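Local coordinates for protein putative pterin-4-alpha-carbinolamine dehydratase (PDB 3JST) that probably catalyses the dehydration of 4a-hydroxytetrahydrobiopterin to 6,7-dihydrobiopterin, releasing water, as a member of the pterin-4-alpha-carbinolamine dehydratase family, at residues A[73-78]-A[82-87]; A[9-14]-A[26-31]; A[43-48]-A[60-65]; A[19-24]-A[32-37]. All coordinates share one frame; numbering follows the deposited sequence.

How the contacts relate
From the N terminus, helix 8-16 leads into the hairpin of strands 22-23 and 30-35. Contact 2 closes the loop from 9-14 to 26-31, setting that helix against the start of strand 30-35. Contact 4 (19-24 with 32-37) closes the hairpin and crosses contact 2, because 19-24 lies between the segments of contact 2. Contact 3 follows in series, returning helix 39-56 to strand 61-65, and contact 1 comes last, turning from strand 68-73 into helix 83-96. L73 ties the parts together: it touches P60 of contact 3 and W21 of contact 4, and its backbone is probably hydrogen-bonded to I30 of contact 2 on the neighbouring strand. F45 of contact 3 packs on F34 and F36 of contact 4.

Contact 1 of 4, residues A[73-78]-A[82-87]; sequences LATHSE and TELDIK
T75 and D85 meet in the tight part of this contact, where the hydroxyl OG1 of T75 donates a 2.6 Å hydrogen bond to OD2 of D85. It comes from above the carboxylate, 39° out of its plane. The hydroxyl can do this because OG1 stands beside its own backbone N (chi1 -56°), while the CG2 branch turns to the other side and packs near T82. The two threonine hydroxyls are also close, T75 OG1 and T82 OG1 being 2.7 Å apart. T82 N, 2.9 Å from D85 OD2, meets that oxygen's anti lone pair in a nearly straight bond (168°). In the opposite direction T82 OG1 accepts from L84 N at 3.3 Å, so T82 and D85 form a capping box at the start of helix 83-96. Threonine suits the N-cap because its short hydroxyl reaches an amide of the first turn, here L84 N, and aspartate suits the third helical position because its carboxylate can turn back to the N-cap amide. The other oxygen, OD1, is hydrogen-bonded to NE2 of H58; this pair probably belongs to the active-site region, as the histidine pair before P60 does in relatives. On the buried side, L73 sets its CD1 methyl 3.4 Å from D85 O, and it also packs on M88 and A89 of the same helix and on W21 and P60. The outer side is much looser. E78 CB rests crosswise on the T82 methyl CG2, 3.7 Å away, before its chain bends and carries the carboxylate off. L84, partly exposed, only skirts T75.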
loop_
_atom_site.group_PDB
_atom_site.type_symbol
_atom_site.label_atom_id
_atom_site.label_comp_id
_atom_site.label_asym_id
_atom_site.label_seq_id
_atom_site.Cartn_x
_atom_site.Cartn_y
_atom_site.Cartn_z
ATOM N N LEU A 73 2.100 -2.416 -3.508
ATOM C CA LEU A 73 3.123 -1.402 -3.262
ATOM C C LEU A 73 4.524 -1.996 -3.351
ATOM O O LEU A 73 4.815 -3.020 -2.733
ATOM C CB LEU A 73 2.931 -0.774 -1.880
ATOM C CG LEU A 73 1.582 -0.112 -1.577
ATOM C CD1 LEU A 73 1.524 0.310 -0.111
ATOM C CD2 LEU A 73 1.312 1.074 -2.496
ATOM N N ALA A 74 5.373 -1.337 -4.136
ATOM C CA ALA A 74 6.809 -1.600 -4.178
ATOM C C ALA A 74 7.491 -0.300 -4.604
ATOM O O ALA A 74 6.839 0.593 -5.146
ATOM C CB ALA A 74 7.129 -2.718 -5.165
ATOM N N THR A 75 8.794 -0.203 -4.357
ATOM C CA THR A 75 9.568 0.994 -4.670
ATOM C C THR A 75 10.466 0.698 -5.861
ATOM O O THR A 75 11.422 -0.065 -5.752
ATOM C CB THR A 75 10.418 1.432 -3.466
ATOM O OG1 THR A 75 9.564 1.622 -2.332
ATOM C CG2 THR A 75 11.176 2.735 -3.766
ATOM N N HIS A 76 10.147 1.313 -6.996
ATOM C CA HIS A 76 10.814 1.024 -8.261
ATOM C C HIS A 76 12.313 1.300 -8.198
ATOM O O HIS A 76 13.128 0.444 -8.567
ATOM C CB HIS A 76 10.171 1.843 -9.393
ATOM C CG HIS A 76 10.862 1.695 -10.710
ATOM N ND1 HIS A 76 11.842 2.567 -11.140
ATOM C CD2 HIS A 76 10.728 0.768 -11.688
ATOM C CE1 HIS A 76 12.278 2.186 -12.327
ATOM N NE2 HIS A 76 11.617 1.097 -12.684
ATOM N N SER A 77 12.669 2.485 -7.711
ATOM C CA SER A 77 14.071 2.918 -7.656
ATOM C C SER A 77 14.958 2.006 -6.807
ATOM O O SER A 77 16.155 1.914 -7.049
ATOM C CB SER A 77 14.169 4.366 -7.143
ATOM O OG SER A 77 13.420 4.543 -5.948
ATOM N N GLU A 78 14.374 1.343 -5.812
ATOM C CA GLU A 78 15.122 0.419 -4.960
ATOM C C GLU A 78 14.831 -1.049 -5.292
ATOM O O GLU A 78 15.370 -1.944 -4.649
ATOM C CB GLU A 78 14.808 0.696 -3.486
ATOM C CG GLU A 78 15.245 2.075 -3.002
ATOM C CD GLU A 78 16.749 2.308 -3.127
ATOM O OE1 GLU A 78 17.537 1.345 -2.999
ATOM O OE2 GLU A 78 17.145 3.462 -3.361
ATOM N N THR A 82 10.291 -0.770 0.568
ATOM C CA THR A 82 11.012 0.188 1.405
ATOM C C THR A 82 10.032 0.854 2.375
ATOM O O THR A 82 8.826 0.585 2.345
ATOM C CB THR A 82 11.689 1.294 0.553
ATOM O OG1 THR A 82 10.695 2.208 0.060
ATOM C CG2 THR A 82 12.473 0.696 -0.615
ATOM N N GLU A 83 10.560 1.739 3.215
ATOM C CA GLU A 83 9.760 2.496 4.174
ATOM C C GLU A 83 8.643 3.313 3.508
ATOM O O GLU A 83 7.599 3.522 4.112
ATOM C CB GLU A 83 10.675 3.401 5.018
ATOM C CG GLU A 83 9.974 4.300 6.053
ATOM C CD GLU A 83 9.176 3.535 7.111
ATOM O OE1 GLU A 83 9.346 2.305 7.251
ATOM O OE2 GLU A 83 8.378 4.180 7.821
ATOM N N LEU A 84 8.854 3.757 2.270
ATOM C CA LEU A 84 7.807 4.461 1.515
ATOM C C LEU A 84 6.539 3.608 1.337
ATOM O O LEU A 84 5.417 4.109 1.440
ATOM C CB LEU A 84 8.335 4.874 0.141
ATOM C CG LEU A 84 9.440 5.926 0.097
ATOM C CD1 LEU A 84 9.976 6.088 -1.326
ATOM C CD2 LEU A 84 8.940 7.250 0.647
ATOM N N ASP A 85 6.726 2.319 1.067
ATOM C CA ASP A 85 5.611 1.389 0.926
ATOM C C ASP A 85 4.928 1.163 2.266
ATOM O O ASP A 85 3.699 1.091 2.345
ATOM C CB ASP A 85 6.106 0.061 0.356
ATOM C CG ASP A 85 6.778 0.235 -0.983
ATOM O OD1 ASP A 85 6.098 0.735 -1.906
ATOM O OD2 ASP A 85 7.977 -0.101 -1.102
ATOM N N ILE A 86 5.734 1.072 3.318
ATOM C CA ILE A 86 5.211 0.941 4.675
ATOM C C ILE A 86 4.401 2.182 5.061
ATOM O O ILE A 86 3.326 2.063 5.631
ATOM C CB ILE A 86 6.338 0.716 5.713
ATOM C CG1 ILE A 86 7.213 -0.496 5.339
ATOM C CG2 ILE A 86 5.749 0.539 7.109
ATOM C CD1 ILE A 86 6.448 -1.762 4.948
ATOM N N LYS A 87 4.920 3.366 4.751
ATOM C CA LYS A 87 4.206 4.618 5.036
ATOM C C LYS A 87 2.866 4.687 4.302
ATOM O O LYS A 87 1.848 5.094 4.877
ATOM C CB LYS A 87 5.068 5.831 4.667
ATOM C CG LYS A 87 6.231 6.061 5.607
ATOM C CD LYS A 87 7.106 7.229 5.169
ATOM C CE LYS A 87 6.546 8.553 5.636
ATOM N NZ LYS A 87 7.429 9.695 5.253
#

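Contact 2 of 4, residues A[9-14]-A[26-31]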
loop_
_atom_site.group_PDB
_atom_site.type_symbol
_atom_site.label_atom_id
_atom_site.label_comp_id
_atom_site.label_asym_id
_atom_site.label_seq_id
_atom_site.Cartn_x
_atom_site.Cartn_y
_atom_site.Cartn_z
ATOM N N SER A 9 12.631 -11.001 6.023
ATOM C CA SER A 9 12.339 -10.984 7.465
ATOM C C SER A 9 11.848 -9.613 7.936
ATOM O O SER A 9 10.853 -9.531 8.644
ATOM C CB SER A 9 13.560 -11.406 8.284
ATOM O OG SER A 9 13.901 -12.754 8.010
ATOM N N GLU A 10 12.545 -8.549 7.537
ATOM C CA GLU A 10 12.141 -7.177 7.864
ATOM C C GLU A 10 10.755 -6.858 7.298
ATOM O O GLU A 10 9.938 -6.213 7.953
ATOM C CB GLU A 10 13.155 -6.170 7.320
ATOM C CG GLU A 10 14.482 -6.148 8.087
ATOM C CD GLU A 10 15.571 -5.350 7.383
ATOM O OE1 GLU A 10 15.462 -5.106 6.162
ATOM O OE2 GLU A 10 16.557 -4.976 8.048
ATOM N N MET A 11 10.503 -7.313 6.078
ATOM C CA MET A 11 9.201 -7.135 5.452
ATOM C C MET A 11 8.125 -7.867 6.261
ATOM O O MET A 11 7.094 -7.292 6.581
ATOM C CB MET A 11 9.245 -7.649 4.016
ATOM C CG MET A 11 8.028 -7.318 3.193
ATOM S SD MET A 11 7.974 -8.241 1.651
ATOM C CE MET A 11 9.657 -8.050 1.057
ATOM N N ASN A 12 8.379 -9.126 6.605
ATOM C CA ASN A 12 7.448 -9.906 7.434
ATOM C C ASN A 12 7.161 -9.225 8.763
ATOM O O ASN A 12 6.011 -9.165 9.205
ATOM C CB ASN A 12 7.983 -11.321 7.685
ATOM C CG ASN A 12 8.002 -12.170 6.428
ATOM O OD1 ASN A 12 7.291 -11.890 5.471
ATOM N ND2 ASN A 12 8.823 -13.209 6.425
ATOM N N GLU A 13 8.209 -8.707 9.395
ATOM C CA GLU A 13 8.055 -7.993 10.651
ATOM C C GLU A 13 7.212 -6.734 10.468
ATOM O O GLU A 13 6.313 -6.473 11.263
ATOM C CB GLU A 13 9.424 -7.635 11.244
ATOM C CG GLU A 13 9.369 -7.051 12.657
ATOM C CD GLU A 13 8.764 -8.009 13.669
ATOM O OE1 GLU A 13 8.821 -9.245 13.451
ATOM O OE2 GLU A 13 8.234 -7.535 14.698
ATOM N N ALA A 14 7.497 -5.969 9.415
ATOM C CA ALA A 14 6.775 -4.723 9.147
ATOM C C ALA A 14 5.296 -4.974 8.873
ATOM O O ALA A 14 4.453 -4.165 9.243
ATOM C CB ALA A 14 7.406 -3.971 7.975
ATOM N N GLY A 26 5.749 -14.512 -4.685
ATOM C CA GLY A 26 6.790 -14.461 -5.718
ATOM C C GLY A 26 7.279 -13.068 -6.096
ATOM O O GLY A 26 8.021 -12.917 -7.063
ATOM N N ARG A 27 6.879 -12.045 -5.341
ATOM C CA ARG A 27 7.200 -10.659 -5.702
ATOM C C ARG A 27 7.675 -9.856 -4.503
ATOM O O ARG A 27 7.205 -10.054 -3.386
ATOM C CB ARG A 27 5.975 -9.973 -6.318
ATOM C CG ARG A 27 5.496 -10.562 -7.644
ATOM C CD ARG A 27 6.495 -10.321 -8.783
ATOM N NE ARG A 27 6.834 -8.905 -8.931
ATOM C CZ ARG A 27 6.111 -7.999 -9.593
ATOM N NH1 ARG A 27 4.974 -8.332 -10.202
ATOM N NH2 ARG A 27 6.529 -6.738 -9.639
ATOM N N GLU A 28 8.615 -8.948 -4.745
ATOM C CA GLU A 28 9.078 -8.018 -3.715
ATOM C C GLU A 28 8.112 -6.836 -3.658
ATOM O O GLU A 28 8.400 -5.741 -4.149
ATOM C CB GLU A 28 10.508 -7.552 -4.001
ATOM C CG GLU A 28 11.524 -8.681 -4.082
ATOM C CD GLU A 28 11.614 -9.492 -2.804
ATOM O OE1 GLU A 28 11.600 -8.892 -1.706
ATOM O OE2 GLU A 28 11.703 -10.734 -2.900
ATOM N N ALA A 29 6.954 -7.092 -3.064
ATOM C CA ALA A 29 5.878 -6.119 -2.991
ATOM C C ALA A 29 4.878 -6.556 -1.923
ATOM O O ALA A 29 4.837 -7.733 -1.540
ATOM C CB ALA A 29 5.188 -5.985 -4.360
ATOM N N ILE A 30 4.081 -5.610 -1.436
ATOM C CA ILE A 30 3.028 -5.924 -0.468
ATOM C C ILE A 30 1.670 -5.514 -1.017
ATOM O O ILE A 30 1.577 -4.626 -1.871
ATOM C CB ILE A 30 3.284 -5.267 0.913
ATOM C CG1 ILE A 30 3.314 -3.735 0.810
ATOM C CG2 ILE A 30 4.591 -5.798 1.506
ATOM C CD1 ILE A 30 3.453 -3.023 2.162
ATOM N N THR A 31 0.618 -6.166 -0.534
ATOM C CA THR A 31 -0.703 -5.976 -1.101
ATOM C C THR A 31 -1.822 -6.106 -0.067
ATOM O O THR A 31 -1.712 -6.857 0.902
ATOM C CB THR A 31 -0.946 -6.960 -2.285
ATOM O OG1 THR A 31 -2.135 -6.584 -2.995
ATOM C CG2 THR A 31 -1.061 -8.409 -1.795
#
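The odd feature here is a methionine methyl set against a carboxylate oxygen: M11 CE lies 3.5 Å from E28 OE1, and no hydrogen bond joins the two segments anywhere. A single long side chain therefore does most of the bridging from helix to strand. M11 starts with CG anti to its backbone N (chi1 -171°) and runs straight outward to the sulfur, then bends at chi3 (-46°), which swings the methyl toward E28. Methionine fits such a span because it is unbranched and flexible, and the nearest alpha carbons, those of M11 and I30, are 8.6 Å apart. The second point of touch is wholly apolar. M11 CG lies 4.1 Å from the methyl CG2 of I30, the two chains running antiparallel alongside one another. Here helix 8-16 packs on the beginning of strand 30-35, one of the inner strands of the antiparallel sheet in this alpha+beta fold. A branched isoleucine suits the strand: its CG2 faces M11 while the residue also rests on W21, L73 and A89. E28 sits just before the strand, at the centre of an inverse gamma turn whose A29 N to R27 O bond, 3.0 Å long, is weak. A bend at chi2 brings its carboxylate round to the methionine. E28 is exposed, whereas M11 and I30 are buried, so the polar end of the contact lies at the surface, where a glutamate is at home. On the inner side M11 also packs on V81, and A14, further along the helix, reaches I86 of helix 83-96.

Contact 3 of 4, residues A[43-48]-A[60-65]; sequences FGFMAQ and PEWFNA
A Met-aromatic contact between M46 and W62 joins helix 39-56 to strand 61-65, outermost in this chain's sheet. The methyl CE of M46 lies over the face of the indole, 3.9 Å from the centroid of its six-membered ring, in a CH-pi contact; SD stands farther above the same face, 4.9 Å from that centroid and only 6° off the normal. A bend at chi3 of M46 lowers the methyl onto the ring; flexible, polarisable methionine can thus lay both methyl and sulfur over an aromatic face. P60 CG covers the opposite face, 3.6 Å above the plane, so the indole is sandwiched. Its outer edge reaches the helix backbone, W62 CH2 being 3.3 Å from M46 O, and F45 CE2 comes to the edge near W62 CZ3 at 4.3 Å. A broad aromatic suits this place because it spans from strand to helix. M46 SD also touches N64 CB at 3.8 Å. Asparagine suits its place because its amide bonds backbone: ND2 to the carbonyl oxygens of Y66 in the turn and R68 at the start of strand 68-73. Helix and strand run nearly antiparallel (158°), their axes 10.9 Å apart. F45 packs on V69 of strand 68-73 and on M92 and I95 of helix 83-96, whereas W62 leans on A49 of its partner helix.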
loop_
_atom_site.group_PDB
_atom_site.type_symbol
_atom_site.label_atom_id
_atom_site.label_comp_id
_atom_site.label_asym_id
_atom_site.label_seq_id
_atom_site.Cartn_x
_atom_site.Cartn_y
_atom_site.Cartn_z
ATOM N N PHE A 43 -13.989 5.484 -3.885
ATOM C CA PHE A 43 -13.407 6.620 -4.593
ATOM C C PHE A 43 -12.854 7.669 -3.625
ATOM O O PHE A 43 -11.795 8.248 -3.873
ATOM C CB PHE A 43 -14.417 7.267 -5.540
ATOM C CG PHE A 43 -13.854 8.442 -6.292
ATOM C CD1 PHE A 43 -12.801 8.268 -7.171
ATOM C CD2 PHE A 43 -14.368 9.721 -6.104
ATOM C CE1 PHE A 43 -12.260 9.348 -7.859
ATOM C CE2 PHE A 43 -13.839 10.800 -6.790
ATOM C CZ PHE A 43 -12.779 10.609 -7.670
ATOM N N GLY A 44 -13.568 7.909 -2.528
ATOM C CA GLY A 44 -13.072 8.780 -1.462
ATOM C C GLY A 44 -11.734 8.309 -0.914
ATOM O O GLY A 44 -10.826 9.114 -0.691
ATOM N N PHE A 45 -11.624 7.001 -0.696
ATOM C CA PHE A 45 -10.372 6.371 -0.264
ATOM C C PHE A 45 -9.263 6.614 -1.286
ATOM O O PHE A 45 -8.165 7.016 -0.922
ATOM C CB PHE A 45 -10.585 4.866 -0.034
ATOM C CG PHE A 45 -9.319 4.061 0.019
ATOM C CD1 PHE A 45 -8.637 3.891 1.214
ATOM C CD2 PHE A 45 -8.822 3.451 -1.124
ATOM C CE1 PHE A 45 -7.470 3.141 1.260
ATOM C CE2 PHE A 45 -7.658 2.700 -1.083
ATOM C CZ PHE A 45 -6.980 2.543 0.111
ATOM N N MET A 46 -9.564 6.385 -2.561
ATOM C CA MET A 46 -8.591 6.600 -3.632
ATOM C C MET A 46 -8.171 8.068 -3.735
ATOM O O MET A 46 -6.999 8.363 -3.950
ATOM C CB MET A 46 -9.137 6.104 -4.978
ATOM C CG MET A 46 -9.298 4.580 -5.047
ATOM S SD MET A 46 -9.861 3.973 -6.647
ATOM C CE MET A 46 -8.350 4.120 -7.605
ATOM N N ALA A 47 -9.127 8.978 -3.563
ATOM C CA ALA A 47 -8.846 10.415 -3.582
ATOM C C ALA A 47 -7.861 10.801 -2.474
ATOM O O ALA A 47 -6.873 11.487 -2.726
ATOM C CB ALA A 47 -10.146 11.218 -3.450
ATOM N N GLN A 48 -8.125 10.338 -1.256
ATOM C CA GLN A 48 -7.239 10.621 -0.123
ATOM C C GLN A 48 -5.859 9.991 -0.293
ATOM O O GLN A 48 -4.851 10.626 0.003
ATOM C CB GLN A 48 -7.873 10.155 1.183
ATOM C CG GLN A 48 -9.101 10.965 1.556
ATOM C CD GLN A 48 -9.616 10.655 2.938
ATOM O OE1 GLN A 48 -10.738 10.163 3.098
ATOM N NE2 GLN A 48 -8.806 10.946 3.951
ATOM N N PRO A 60 1.024 4.082 -5.978
ATOM C CA PRO A 60 0.658 2.674 -5.890
ATOM C C PRO A 60 0.372 2.054 -7.247
ATOM O O PRO A 60 0.149 2.772 -8.227
ATOM C CB PRO A 60 -0.625 2.710 -5.053
ATOM C CG PRO A 60 -1.251 4.026 -5.409
ATOM C CD PRO A 60 -0.089 4.967 -5.580
ATOM N N GLU A 61 0.397 0.725 -7.295
ATOM C CA GLU A 61 -0.258 -0.023 -8.357
ATOM C C GLU A 61 -1.601 -0.448 -7.779
ATOM O O GLU A 61 -1.647 -1.165 -6.773
ATOM C CB GLU A 61 0.563 -1.242 -8.778
ATOM C CG GLU A 61 1.845 -0.884 -9.528
ATOM C CD GLU A 61 2.641 -2.102 -9.979
ATOM O OE1 GLU A 61 2.205 -3.248 -9.731
ATOM O OE2 GLU A 61 3.718 -1.909 -10.585
ATOM N N TRP A 62 -2.698 -0.003 -8.384
ATOM C CA TRP A 62 -4.010 -0.311 -7.821
ATOM C C TRP A 62 -5.127 -0.494 -8.840
ATOM O O TRP A 62 -5.115 0.093 -9.915
ATOM C CB TRP A 62 -4.410 0.693 -6.719
ATOM C CG TRP A 62 -4.419 2.155 -7.074
ATOM C CD1 TRP A 62 -4.059 2.734 -8.264
ATOM C CD2 TRP A 62 -4.773 3.237 -6.196
ATOM N NE1 TRP A 62 -4.188 4.102 -8.181
ATOM C CE2 TRP A 62 -4.622 4.435 -6.924
ATOM C CE3 TRP A 62 -5.214 3.306 -4.864
ATOM C CZ2 TRP A 62 -4.897 5.691 -6.368
ATOM C CZ3 TRP A 62 -5.485 4.555 -4.311
ATOM C CH2 TRP A 62 -5.326 5.729 -5.065
ATOM N N PHE A 63 -6.071 -1.355 -8.466
ATOM C CA PHE A 63 -7.187 -1.754 -9.312
ATOM C C PHE A 63 -8.461 -1.452 -8.545
ATOM O O PHE A 63 -8.535 -1.723 -7.343
ATOM C CB PHE A 63 -7.097 -3.258 -9.611
ATOM C CG PHE A 63 -8.327 -3.833 -10.273
ATOM C CD1 PHE A 63 -8.492 -3.763 -11.650
ATOM C CD2 PHE A 63 -9.319 -4.454 -9.514
ATOM C CE1 PHE A 63 -9.625 -4.297 -12.260
ATOM C CE2 PHE A 63 -10.455 -4.992 -10.118
ATOM C CZ PHE A 63 -10.608 -4.915 -11.490
ATOM N N ASN A 64 -9.451 -0.892 -9.234
ATOM C CA ASN A 64 -10.769 -0.652 -8.644
ATOM C C ASN A 64 -11.871 -1.229 -9.528
ATOM O O ASN A 64 -11.799 -1.159 -10.755
ATOM C CB ASN A 64 -10.981 0.850 -8.396
ATOM C CG ASN A 64 -12.439 1.218 -8.154
ATOM O OD1 ASN A 64 -13.056 1.880 -8.983
ATOM N ND2 ASN A 64 -12.993 0.791 -7.019
ATOM N N ALA A 65 -12.863 -1.832 -8.885
ATOM C CA ALA A 65 -14.076 -2.299 -9.543
ATOM C C ALA A 65 -15.223 -2.073 -8.566
ATOM O O ALA A 65 -15.345 -2.791 -7.580
ATOM C CB ALA A 65 -13.964 -3.772 -9.907
#

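Contact 4 of 4, residues A[19-24]-A[32-37]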
loop_
_atom_site.group_PDB
_atom_site.type_symbol
_atom_site.label_atom_id
_atom_site.label_comp_id
_atom_site.label_asym_id
_atom_site.label_seq_id
_atom_site.Cartn_x
_atom_site.Cartn_y
_atom_site.Cartn_z
ATOM N N ASP A 19 -2.444 -4.228 9.273
ATOM C CA ASP A 19 -3.591 -5.136 9.186
ATOM C C ASP A 19 -4.073 -5.292 7.740
ATOM O O ASP A 19 -4.243 -4.307 7.028
ATOM C CB ASP A 19 -4.743 -4.640 10.074
ATOM C CG ASP A 19 -5.939 -5.587 10.071
ATOM O OD1 ASP A 19 -5.750 -6.803 10.279
ATOM O OD2 ASP A 19 -7.073 -5.111 9.855
ATOM N N GLY A 20 -4.268 -6.540 7.320
ATOM C CA GLY A 20 -4.771 -6.858 5.983
ATOM C C GLY A 20 -3.722 -6.918 4.883
ATOM O O GLY A 20 -4.032 -7.336 3.766
ATOM N N TRP A 21 -2.487 -6.499 5.181
ATOM C CA TRP A 21 -1.416 -6.496 4.180
ATOM C C TRP A 21 -0.609 -7.798 4.203
ATOM O O TRP A 21 -0.347 -8.370 5.273
ATOM C CB TRP A 21 -0.486 -5.292 4.374
ATOM C CG TRP A 21 -1.139 -3.986 4.032
ATOM C CD1 TRP A 21 -1.932 -3.228 4.844
ATOM C CD2 TRP A 21 -1.070 -3.292 2.776
ATOM N NE1 TRP A 21 -2.355 -2.099 4.177
ATOM C CE2 TRP A 21 -1.838 -2.113 2.907
ATOM C CE3 TRP A 21 -0.430 -3.550 1.557
ATOM C CZ2 TRP A 21 -1.988 -1.199 1.866
ATOM C CZ3 TRP A 21 -0.573 -2.637 0.524
ATOM C CH2 TRP A 21 -1.354 -1.475 0.684
ATOM N N GLN A 22 -0.223 -8.256 3.013
ATOM C CA GLN A 22 0.571 -9.476 2.860
ATOM C C GLN A 22 1.641 -9.268 1.798
ATOM O O GLN A 22 1.512 -8.397 0.942
ATOM C CB GLN A 22 -0.324 -10.655 2.448
ATOM C CG GLN A 22 -1.541 -10.884 3.348
ATOM C CD GLN A 22 -2.512 -11.916 2.778
ATOM O OE1 GLN A 22 -2.203 -12.613 1.803
ATOM N NE2 GLN A 22 -3.696 -12.010 3.381
ATOM N N LYS A 23 2.693 -10.077 1.852
ATOM C CA LYS A 23 3.690 -10.091 0.792
ATOM C C LYS A 23 3.057 -10.689 -0.457
ATOM O O LYS A 23 2.322 -11.666 -0.372
ATOM C CB LYS A 23 4.910 -10.926 1.190
ATOM C CG LYS A 23 6.003 -10.939 0.125
ATOM C CD LYS A 23 7.187 -11.812 0.520
ATOM C CE LYS A 23 8.216 -11.878 -0.601
ATOM N NZ LYS A 23 7.615 -12.402 -1.868
ATOM N N VAL A 24 3.344 -10.103 -1.612
ATOM C CA VAL A 24 2.863 -10.658 -2.873
ATOM C C VAL A 24 3.651 -11.927 -3.173
ATOM O O VAL A 24 4.877 -11.945 -3.095
ATOM C CB VAL A 24 2.987 -9.661 -4.035
ATOM C CG1 VAL A 24 2.625 -10.338 -5.372
ATOM C CG2 VAL A 24 2.099 -8.458 -3.782
ATOM N N ARG A 32 -2.879 -5.324 -0.275
ATOM C CA ARG A 32 -4.134 -5.490 0.438
ATOM C C ARG A 32 -5.300 -5.250 -0.523
ATOM O O ARG A 32 -5.230 -4.384 -1.404
ATOM C CB ARG A 32 -4.240 -4.523 1.622
ATOM C CG ARG A 32 -5.571 -4.648 2.370
ATOM C CD ARG A 32 -5.617 -3.873 3.675
ATOM N NE ARG A 32 -6.914 -4.061 4.326
ATOM C CZ ARG A 32 -7.390 -3.335 5.336
ATOM N NH1 ARG A 32 -8.592 -3.615 5.832
ATOM N NH2 ARG A 32 -6.683 -2.336 5.861
ATOM N N SER A 33 -6.358 -6.031 -0.345
ATOM C CA SER A 33 -7.614 -5.830 -1.042
ATOM C C SER A 33 -8.588 -5.176 -0.076
ATOM O O SER A 33 -8.954 -5.768 0.946
ATOM C CB SER A 33 -8.177 -7.164 -1.532
ATOM O OG SER A 33 -7.326 -7.733 -2.510
ATOM N N PHE A 34 -8.972 -3.943 -0.389
ATOM C CA PHE A 34 -9.947 -3.209 0.398
ATOM C C PHE A 34 -11.329 -3.464 -0.188
ATOM O O PHE A 34 -11.489 -3.544 -1.409
ATOM C CB PHE A 34 -9.645 -1.709 0.375
ATOM C CG PHE A 34 -8.336 -1.335 1.025
ATOM C CD1 PHE A 34 -8.296 -0.930 2.356
ATOM C CD2 PHE A 34 -7.145 -1.380 0.303
ATOM C CE1 PHE A 34 -7.090 -0.576 2.958
ATOM C CE2 PHE A 34 -5.940 -1.031 0.891
ATOM C CZ PHE A 34 -5.911 -0.626 2.222
ATOM N N LYS A 35 -12.313 -3.595 0.694
ATOM C CA LYS A 35 -13.704 -3.757 0.312
ATOM C C LYS A 35 -14.513 -2.697 1.045
ATOM O O LYS A 35 -14.581 -2.699 2.271
ATOM C CB LYS A 35 -14.192 -5.154 0.691
ATOM C CG LYS A 35 -15.599 -5.495 0.214
ATOM C CD LYS A 35 -15.621 -5.869 -1.264
ATOM C CE LYS A 35 -16.950 -6.504 -1.662
ATOM N NZ LYS A 35 -17.190 -7.788 -0.946
ATOM N N PHE A 36 -15.114 -1.787 0.289
ATOM C CA PHE A 36 -15.927 -0.720 0.855
ATOM C C PHE A 36 -17.402 -1.010 0.615
ATOM O O PHE A 36 -17.745 -1.984 -0.052
ATOM C CB PHE A 36 -15.511 0.614 0.244
ATOM C CG PHE A 36 -14.064 0.935 0.461
ATOM C CD1 PHE A 36 -13.636 1.456 1.674
ATOM C CD2 PHE A 36 -13.123 0.677 -0.526
ATOM C CE1 PHE A 36 -12.298 1.747 1.888
ATOM C CE2 PHE A 36 -11.783 0.965 -0.320
ATOM C CZ PHE A 36 -11.369 1.502 0.891
ATOM N N LYS A 37 -18.282 -0.192 1.175
ATOM C CA LYS A 37 -19.712 -0.446 1.037
ATOM C C LYS A 37 -20.241 -0.080 -0.350
ATOM O O LYS A 37 -21.234 -0.651 -0.800
ATOM C CB LYS A 37 -20.518 0.250 2.144
ATOM C CG LYS A 37 -20.537 1.775 2.109
ATOM C CD LYS A 37 -21.628 2.306 3.049
ATOM C CE LYS A 37 -21.331 3.715 3.542
ATOM N NZ LYS A 37 -20.091 3.755 4.377
HETATM O O HOH W 1 -6.091 -8.268 1.398
#
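R32 runs perpendicular across W21, the aliphatic part of the arginine passing over one face of the indole. R32 CB makes a CH-pi contact 3.7 Å from the centroid of the five-membered ring, 16° off its normal, and R32 N lies over the same face, 3.5 Å from W21 CE3. The arginine leaves its backbone with CG anti to N (chi1 178°) and stays extended to NE, which carries the guanidinium past the indole with its plane 77° from the ring. F34 meets the charged group from one side: its CD1 sits over the centre of the guanidinium, 3.8 Å above the plane, while R32 CD lies over the F34 ring toward the rim. On the opposite face is the backbone carbonyl of D19, with D19 O 3.3 Å from R32 NH2 but badly angled for a hydrogen bond. G20, bearing no side chain, lets R32 NE approach its CA. W21 CZ2 meets the edge of F34 near CZ at 4.0 Å. This is the hairpin of strands 22-23 and 30-35; one water bridges the two segments, accepting from S33 N at 2.8 Å and donating to G20 O. The polar ends are served from helix 83-96: N93 OD1 is hydrogen-bonded to both W21 NE1 and R32 NH2, and N93 ND2 to D19 O. The carboxylate of D19 stands out of the guanidinium plane, OD2 4.6 Å from NH1, so it probably contributes through charge alone. Arginine, polar at one end and apolar along its length, can thus lay its alkyl chain on aromatic faces while N93 bonds the charged end.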